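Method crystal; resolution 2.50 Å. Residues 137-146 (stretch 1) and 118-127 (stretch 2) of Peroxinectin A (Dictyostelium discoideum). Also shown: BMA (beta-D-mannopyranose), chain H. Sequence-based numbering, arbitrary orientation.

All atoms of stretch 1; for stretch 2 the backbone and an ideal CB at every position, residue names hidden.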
ATOM      1  N   GLY A 137     -29.002 -14.390   2.708  1.00 60.23           N
ATOM      2  CA  GLY A 137     -28.949 -15.835   2.769  1.00 61.23           C
ATOM      3  C   GLY A 137     -27.803 -16.474   2.019  1.00 61.85           C
ATOM      4  O   GLY A 137     -27.784 -17.703   1.886  1.00 62.81           O
ATOM      5  N   LYS A 138     -26.847 -15.690   1.528  1.00 61.33           N
ATOM      6  CA  LYS A 138     -25.712 -16.214   0.785  1.00 59.66           C
ATOM      7  C   LYS A 138     -24.422 -15.697   1.404  1.00 59.16           C
ATOM      8  O   LYS A 138     -24.432 -14.804   2.252  1.00 60.00           O
ATOM      9  CB  LYS A 138     -25.795 -15.820  -0.695  1.00 61.61           C
ATOM     10  CG  LYS A 138     -27.073 -16.284  -1.382  1.00 63.12           C
ATOM     11  CD  LYS A 138     -27.156 -15.790  -2.821  1.00 63.86           C
ATOM     12  CE  LYS A 138     -28.509 -16.104  -3.449  1.00 64.37           C
ATOM     13  NZ  LYS A 138     -28.596 -15.623  -4.859  1.00 66.37           N
ATOM     14  N   CYS A 139     -23.304 -16.266   0.971  1.00 59.44           N
ATOM     15  CA  CYS A 139     -21.996 -15.912   1.503  1.00 58.80           C
ATOM     16  C   CYS A 139     -21.164 -15.221   0.435  1.00 58.42           C
ATOM     17  O   CYS A 139     -21.080 -15.687  -0.710  1.00 57.57           O
ATOM     18  CB  CYS A 139     -21.269 -17.150   2.032  1.00 58.28           C
ATOM     19  SG  CYS A 139     -22.072 -17.894   3.464  1.00 59.47           S
ATOM     20  N   TYR A 140     -20.547 -14.108   0.825  1.00 56.82           N
ATOM     21  CA  TYR A 140     -19.745 -13.300  -0.089  1.00 58.36           C
ATOM     22  C   TYR A 140     -18.357 -13.053   0.466  1.00 58.06           C
ATOM     23  O   TYR A 140     -18.141 -13.030   1.682  1.00 57.46           O
ATOM     24  CB  TYR A 140     -20.386 -11.935  -0.384  1.00 57.93           C
ATOM     25  CG  TYR A 140     -21.748 -12.055  -1.002  1.00 58.55           C
ATOM     26  CD1 TYR A 140     -22.877 -11.929  -0.223  1.00 59.30           C
ATOM     27  CD2 TYR A 140     -21.910 -12.319  -2.361  1.00 58.81           C
ATOM     28  CE1 TYR A 140     -24.136 -12.044  -0.761  1.00 59.84           C
ATOM     29  CE2 TYR A 140     -23.169 -12.441  -2.909  1.00 60.64           C
ATOM     30  CZ  TYR A 140     -24.279 -12.302  -2.111  1.00 60.46           C
ATOM     31  OH  TYR A 140     -25.532 -12.421  -2.669  1.00 62.59           O
ATOM     32  N   GLU A 141     -17.432 -12.843  -0.459  1.00 58.68           N
ATOM     33  CA  GLU A 141     -16.064 -12.491  -0.121  1.00 57.62           C
ATOM     34  C   GLU A 141     -15.559 -11.420  -1.071  1.00 57.68           C
ATOM     35  O   GLU A 141     -15.918 -11.408  -2.255  1.00 58.00           O
ATOM     36  CB  GLU A 141     -15.157 -13.734  -0.179  1.00 57.13           C
ATOM     37  CG  GLU A 141     -13.727 -13.507   0.300  1.00 57.39           C
ATOM     38  CD  GLU A 141     -13.659 -12.785   1.643  1.00 57.25           C
ATOM     39  OE1 GLU A 141     -13.603 -11.536   1.646  1.00 55.57           O
ATOM     40  OE2 GLU A 141     -13.663 -13.462   2.693  1.00 57.64           O
ATOM     41  N   GLN A 142     -14.766 -10.496  -0.532  1.00 56.86           N
ATOM     42  CA  GLN A 142     -14.234  -9.426  -1.358  1.00 57.80           C
ATOM     43  C   GLN A 142     -13.147  -9.947  -2.294  1.00 57.27           C
ATOM     44  O   GLN A 142     -12.466 -10.943  -2.014  1.00 55.87           O
ATOM     45  CB  GLN A 142     -13.682  -8.284  -0.494  1.00 57.42           C
ATOM     46  CG  GLN A 142     -14.740  -7.309   0.026  1.00 57.38           C
ATOM     47  CD  GLN A 142     -15.581  -7.888   1.149  1.00 57.20           C
ATOM     48  OE1 GLN A 142     -15.073  -8.586   2.025  1.00 55.55           O
ATOM     49  NE2 GLN A 142     -16.875  -7.598   1.127  1.00 57.32           N
ATOM     50  N   ILE A 143     -13.000  -9.262  -3.429  1.00 56.78           N
ATOM     51  CA  ILE A 143     -12.132  -9.702  -4.526  1.00 58.89           C
ATOM     52  C   ILE A 143     -10.876  -8.844  -4.548  1.00 57.19           C
ATOM     53  O   ILE A 143     -10.954  -7.609  -4.555  1.00 55.55           O
ATOM     54  CB  ILE A 143     -12.864  -9.651  -5.890  1.00 59.60           C
ATOM     55  CG1 ILE A 143     -13.874 -10.820  -6.021  1.00 58.62           C
ATOM     56  CG2 ILE A 143     -11.837  -9.670  -7.040  1.00 58.03           C
ATOM     57  CD1 ILE A 143     -13.307 -12.095  -6.661  1.00 58.75           C
ATOM     58  N   ASN A 144      -9.722  -9.505  -4.558  1.00 58.32           N
ATOM     59  CA  ASN A 144      -8.441  -8.829  -4.733  1.00 58.97           C
ATOM     60  C   ASN A 144      -8.185  -8.636  -6.224  1.00 57.04           C
ATOM     61  O   ASN A 144      -7.908  -9.601  -6.947  1.00 56.34           O
ATOM     62  CB  ASN A 144      -7.298  -9.624  -4.093  1.00 56.41           C
ATOM     63  CG  ASN A 144      -5.989  -8.859  -4.091  1.00 55.75           C
ATOM     64  OD1 ASN A 144      -5.927  -7.714  -4.539  1.00 56.56           O
ATOM     65  ND2 ASN A 144      -4.944  -9.477  -3.578  1.00 54.45           N
ATOM     66  N   SER A 145      -8.276  -7.395  -6.686  1.00 57.17           N
ATOM     67  CA  SER A 145      -8.027  -7.075  -8.090  1.00 60.71           C
ATOM     68  C   SER A 145      -6.543  -6.878  -8.388  1.00 59.17           C
ATOM     69  O   SER A 145      -6.164  -5.976  -9.139  1.00 58.30           O
ATOM     70  CB  SER A 145      -8.835  -5.839  -8.483  1.00 58.97           C
ATOM     71  OG  SER A 145     -10.225  -6.118  -8.474  1.00 59.08           O
ATOM     72  N   LEU A 146      -5.690  -7.718  -7.809  1.00 58.18           N
ATOM     73  CA  LEU A 146      -4.252  -7.622  -7.997  1.00 59.01           C
ATOM     74  C   LEU A 146      -3.628  -8.940  -7.566  1.00 59.33           C
ATOM     75  O   LEU A 146      -4.152  -9.630  -6.687  1.00 57.14           O
ATOM     76  CB  LEU A 146      -3.659  -6.462  -7.191  1.00 58.04           C
ATOM     77  CG  LEU A 146      -2.517  -5.686  -7.841  1.00 57.71           C
ATOM     78  CD1 LEU A 146      -3.031  -4.815  -8.976  1.00 58.54           C
ATOM     79  CD2 LEU A 146      -1.804  -4.843  -6.803  1.00 58.65           C
ATOM     80  N   UNK A 118     -18.725   0.349  -2.839  1.00 61.29           N
ATOM     81  CA  UNK A 118     -18.323  -0.838  -2.103  1.00 61.32           C
ATOM     82  C   UNK A 118     -17.411  -1.716  -2.952  1.00 60.76           C
ATOM     83  O   UNK A 118     -17.490  -1.733  -4.184  1.00 61.90           O
ATOM     84  CB  UNK A 118     -19.553  -1.628  -1.651  1.00 61.32           C
ATOM     85  N   UNK A 119     -16.533  -2.446  -2.271  1.00 60.31           N
ATOM     86  CA  UNK A 119     -15.547  -3.274  -2.949  1.00 58.63           C
ATOM     87  C   UNK A 119     -16.212  -4.405  -3.720  1.00 59.44           C
ATOM     88  O   UNK A 119     -17.208  -4.980  -3.277  1.00 61.09           O
ATOM     89  CB  UNK A 119     -14.546  -3.842  -1.940  1.00 58.63           C
ATOM     90  N   UNK A 120     -15.645  -4.721  -4.881  1.00 61.03           N
ATOM     91  CA  UNK A 120     -16.118  -5.857  -5.654  1.00 61.85           C
ATOM     92  C   UNK A 120     -16.117  -7.109  -4.799  1.00 61.44           C
ATOM     93  O   UNK A 120     -15.152  -7.409  -4.087  1.00 60.06           O
ATOM     94  CB  UNK A 120     -15.257  -6.061  -6.902  1.00 61.85           C
ATOM     95  N   UNK A 121     -17.222  -7.836  -4.884  1.00 60.16           N
ATOM     96  CA  UNK A 121     -17.397  -9.063  -4.129  1.00 59.71           C
ATOM     97  C   UNK A 121     -17.989 -10.127  -5.041  1.00 60.83           C
ATOM     98  O   UNK A 121     -18.535  -9.836  -6.110  1.00 61.53           O
ATOM     99  CB  UNK A 121     -18.287  -8.834  -2.906  1.00 59.71           C
ATOM    100  N   UNK A 122     -17.859 -11.371  -4.599  1.00 59.53           N
ATOM    101  CA  UNK A 122     -18.342 -12.523  -5.335  1.00 59.20           C
ATOM    102  C   UNK A 122     -18.895 -13.534  -4.341  1.00 58.41           C
ATOM    103  O   UNK A 122     -18.461 -13.603  -3.187  1.00 57.32           O
ATOM    104  CB  UNK A 122     -17.233 -13.138  -6.191  1.00 59.20           C
ATOM    105  N   UNK A 123     -19.862 -14.314  -4.809  1.00 60.86           N
ATOM    106  CA  UNK A 123     -20.455 -15.351  -3.981  1.00 59.75           C
ATOM    107  C   UNK A 123     -19.429 -16.446  -3.706  1.00 59.96           C
ATOM    108  O   UNK A 123     -18.645 -16.822  -4.573  1.00 61.79           O
ATOM    109  CB  UNK A 123     -21.700 -15.934  -4.653  1.00 59.75           C
ATOM    110  N   UNK A 124     -19.428 -16.948  -2.477  1.00 58.66           N
ATOM    111  CA  UNK A 124     -18.506 -18.005  -2.062  1.00 57.04           C
ATOM    112  C   UNK A 124     -19.296 -19.080  -1.332  1.00 58.21           C
ATOM    113  O   UNK A 124     -20.449 -18.866  -0.914  1.00 60.23           O
ATOM    114  CB  UNK A 124     -17.389 -17.452  -1.175  1.00 57.04           C
ATOM    115  N   UNK A 125     -18.704 -20.267  -1.181  1.00 59.49           N
ATOM    116  CA  UNK A 125     -19.374 -21.331  -0.430  1.00 59.73           C
ATOM    117  C   UNK A 125     -19.472 -20.966   1.039  1.00 60.03           C
ATOM    118  O   UNK A 125     -18.546 -20.388   1.615  1.00 59.91           O
ATOM    119  CB  UNK A 125     -18.633 -22.660  -0.594  1.00 59.73           C
ATOM    120  N   UNK A 126     -20.607 -21.313   1.646  1.00 57.74           N
ATOM    121  CA  UNK A 126     -20.838 -20.995   3.047  1.00 59.01           C
ATOM    122  C   UNK A 126     -20.202 -21.999   3.998  1.00 59.16           C
ATOM    123  O   UNK A 126     -20.058 -21.694   5.186  1.00 59.47           O
ATOM    124  CB  UNK A 126     -22.342 -20.917   3.317  1.00 59.01           C
ATOM    125  N   UNK A 127     -19.829 -23.179   3.513  1.00 58.42           N
ATOM    126  CA  UNK A 127     -19.196 -24.203   4.336  1.00 58.11           C
ATOM    127  C   UNK A 127     -17.724 -24.372   3.968  1.00 56.93           C
ATOM    128  O   UNK A 127     -17.202 -25.487   3.929  1.00 57.67           O
ATOM    129  CB  UNK A 127     -19.933 -25.535   4.186  1.00 58.11           C
TER
HETATM  130  C1  BMA H 606     -18.240 -13.440  -8.616  0.73 42.82           C
HETATM  131  C2  BMA H 606     -18.168 -12.375  -9.761  0.73 47.13           C
HETATM  132  C3  BMA H 606     -16.926 -12.656 -10.642  0.73 49.92           C
HETATM  133  C4  BMA H 606     -16.708 -14.185 -10.836  0.73 48.85           C
HETATM  134  C5  BMA H 606     -18.016 -14.920 -10.498  0.73 47.75           C
HETATM  135  C6  BMA H 606     -17.979 -16.412 -10.784  0.73 46.43           C
HETATM  136  O2  BMA H 606     -18.009 -11.064  -9.237  0.73 48.02           O
HETATM  137  O3  BMA H 606     -15.768 -12.052 -10.103  0.73 49.16           O
HETATM  138  O4  BMA H 606     -16.360 -14.464 -12.183  0.73 50.57           O
HETATM  139  O5  BMA H 606     -18.260 -14.767  -9.094  0.73 44.69           O
HETATM  140  O6  BMA H 606     -19.193 -16.811 -11.451  0.73 47.36           O

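Strand 121–124 runs roughly antiparallel to strand 139–144, and the backbone limits the choice at some positions. At position 118 the CB points sideways with nothing of stretch 1 within 5.5 Å, so these atoms constrain it little; it is Arg118, whose guanidinium is bonded elsewhere in the structure.

Position 119 directs its CB toward stretch 1, 4.0 Å from Gln142 CG. A small or beta-branched residue would suit this extended backbone; Thr119 packs its CB against that methylene.

At position 120 the carbonyl O lies 2.9 Å from Ile143 N, which donates to it. The ideal CB points sideways, 4.4 Å from Ile143 CB and 6.8 Å from BMA O3, so a long side chain with a polar end could use both. Arg120 extends with chi1 to chi3 all t, lays one guanidinium face over Ile143 CG2, and donates from NH2 to O3 of BMA (2.5 Å).

Position 121 pairs with Gln142 at a CA-CA distance of 4.2 Å. Its CB sits 3.6 Å from Glu141 O and 4.5 Å from Tyr140 CB, on the same face as the Gln142 side chain, which favors a small residue without excluding others. Ala121 places its methyl there, in apolar contact with Tyr140 CB.

Position 122 pairs with Glu141: its N donates to Glu141 O and its O accepts from Glu141 N, each at 3.0 Å. The CB is 4.1 Å from Ile143 CG1, while C1 of the mannose lies nearby with no visible substituent. A hydroxyl residue, serine or threonine, could supply the linking oxygen. Thr122 does: OG1 is bonded to BMA C1 (1.6 Å), and CG2 meets Ile143 CD1 at 3.8 Å.

Position 123 has its CB 4.2 Å from Tyr140 CE2, with the Lys138 amine within reach of a longer side chain. An acidic or other polar residue would fit. Glu123 brings OE1 to 4.4 Å from Lys138 NZ, opposite charges near each other but beyond a salt bridge.

At position 124, N donates to Cys139 O at 2.7 Å. The CB lies 4.4 Å from Glu141 CB on an extended backbone, which could suit a beta-branched or other medium-sized apolar residue; Val124 CG1 reaches Glu141 CB at 3.6 Å.

Position 125 points away and is permissive; its phi of -68° admits Pro125. At 126 the ideal CB is just 3.0 Å from Cys139 SG, the signature of a disulfide: Cys126 SG bonds Cys139 SG at 2.0 Å. Position 127, directed away, is Asp127.

Stretch 2 (118-127) RTRATEVPCD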
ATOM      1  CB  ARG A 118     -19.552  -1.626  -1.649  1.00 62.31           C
ATOM      2  CG  ARG A 118     -20.456  -0.845  -0.699  1.00 61.43           C
ATOM      3  CD  ARG A 118     -21.523  -1.728  -0.068  1.00 61.94           C
ATOM      4  NE  ARG A 118     -20.954  -2.706   0.856  1.00 60.79           N
ATOM      5  CZ  ARG A 118     -21.672  -3.504   1.642  1.00 60.35           C
ATOM      6  NH1 ARG A 118     -22.995  -3.444   1.628  1.00 60.38           N
ATOM      7  NH2 ARG A 118     -21.065  -4.362   2.447  1.00 60.20           N
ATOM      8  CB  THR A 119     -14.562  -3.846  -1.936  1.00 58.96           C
ATOM      9  OG1 THR A 119     -14.015  -2.773  -1.162  1.00 57.95           O
ATOM     10  CG2 THR A 119     -13.432  -4.589  -2.643  1.00 59.61           C
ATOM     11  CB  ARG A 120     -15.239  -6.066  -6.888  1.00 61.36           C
ATOM     12  CG  ARG A 120     -15.635  -7.242  -7.783  1.00 62.18           C
ATOM     13  CD  ARG A 120     -14.599  -7.458  -8.866  1.00 62.53           C
ATOM     14  NE  ARG A 120     -14.722  -8.758  -9.521  1.00 62.76           N
ATOM     15  CZ  ARG A 120     -13.919  -9.179 -10.495  1.00 63.93           C
ATOM     16  NH1 ARG A 120     -12.934  -8.403 -10.937  1.00 63.71           N
ATOM     17  NH2 ARG A 120     -14.099 -10.378 -11.034  1.00 64.72           N
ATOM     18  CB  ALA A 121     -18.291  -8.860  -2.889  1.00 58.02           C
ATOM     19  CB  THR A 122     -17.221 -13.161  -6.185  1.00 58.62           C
ATOM     20  OG1 THR A 122     -17.805 -13.978  -7.204  1.00 67.11           O
ATOM     21  CG2 THR A 122     -16.279 -14.029  -5.308  1.00 57.83           C
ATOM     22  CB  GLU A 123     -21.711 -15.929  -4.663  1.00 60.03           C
ATOM     23  CG  GLU A 123     -22.503 -16.870  -3.786  1.00 62.35           C
ATOM     24  CD  GLU A 123     -23.828 -17.255  -4.423  1.00 63.06           C
ATOM     25  OE1 GLU A 123     -24.331 -16.483  -5.274  1.00 63.43           O
ATOM     26  OE2 GLU A 123     -24.368 -18.325  -4.079  1.00 63.24           O
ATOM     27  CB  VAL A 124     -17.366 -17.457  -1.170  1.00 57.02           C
ATOM     28  CG1 VAL A 124     -16.497 -16.496  -1.962  1.00 57.32           C
ATOM     29  CG2 VAL A 124     -17.917 -16.792   0.093  1.00 56.80           C
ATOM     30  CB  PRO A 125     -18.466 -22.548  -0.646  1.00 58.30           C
ATOM     31  CG  PRO A 125     -17.630 -22.217  -1.821  1.00 59.15           C
ATOM     32  CD  PRO A 125     -17.455 -20.737  -1.796  1.00 59.07           C
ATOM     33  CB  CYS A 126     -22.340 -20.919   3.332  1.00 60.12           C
ATOM     34  SG  CYS A 126     -23.156 -19.436   2.702  1.00 64.87           S
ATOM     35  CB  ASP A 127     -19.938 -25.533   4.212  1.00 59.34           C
ATOM     36  CG  ASP A 127     -19.979 -26.054   2.789  1.00 60.05           C
ATOM     37  OD1 ASP A 127     -19.333 -25.449   1.905  1.00 58.54           O
ATOM     38  OD2 ASP A 127     -20.662 -27.074   2.553  1.00 61.13           O
TER
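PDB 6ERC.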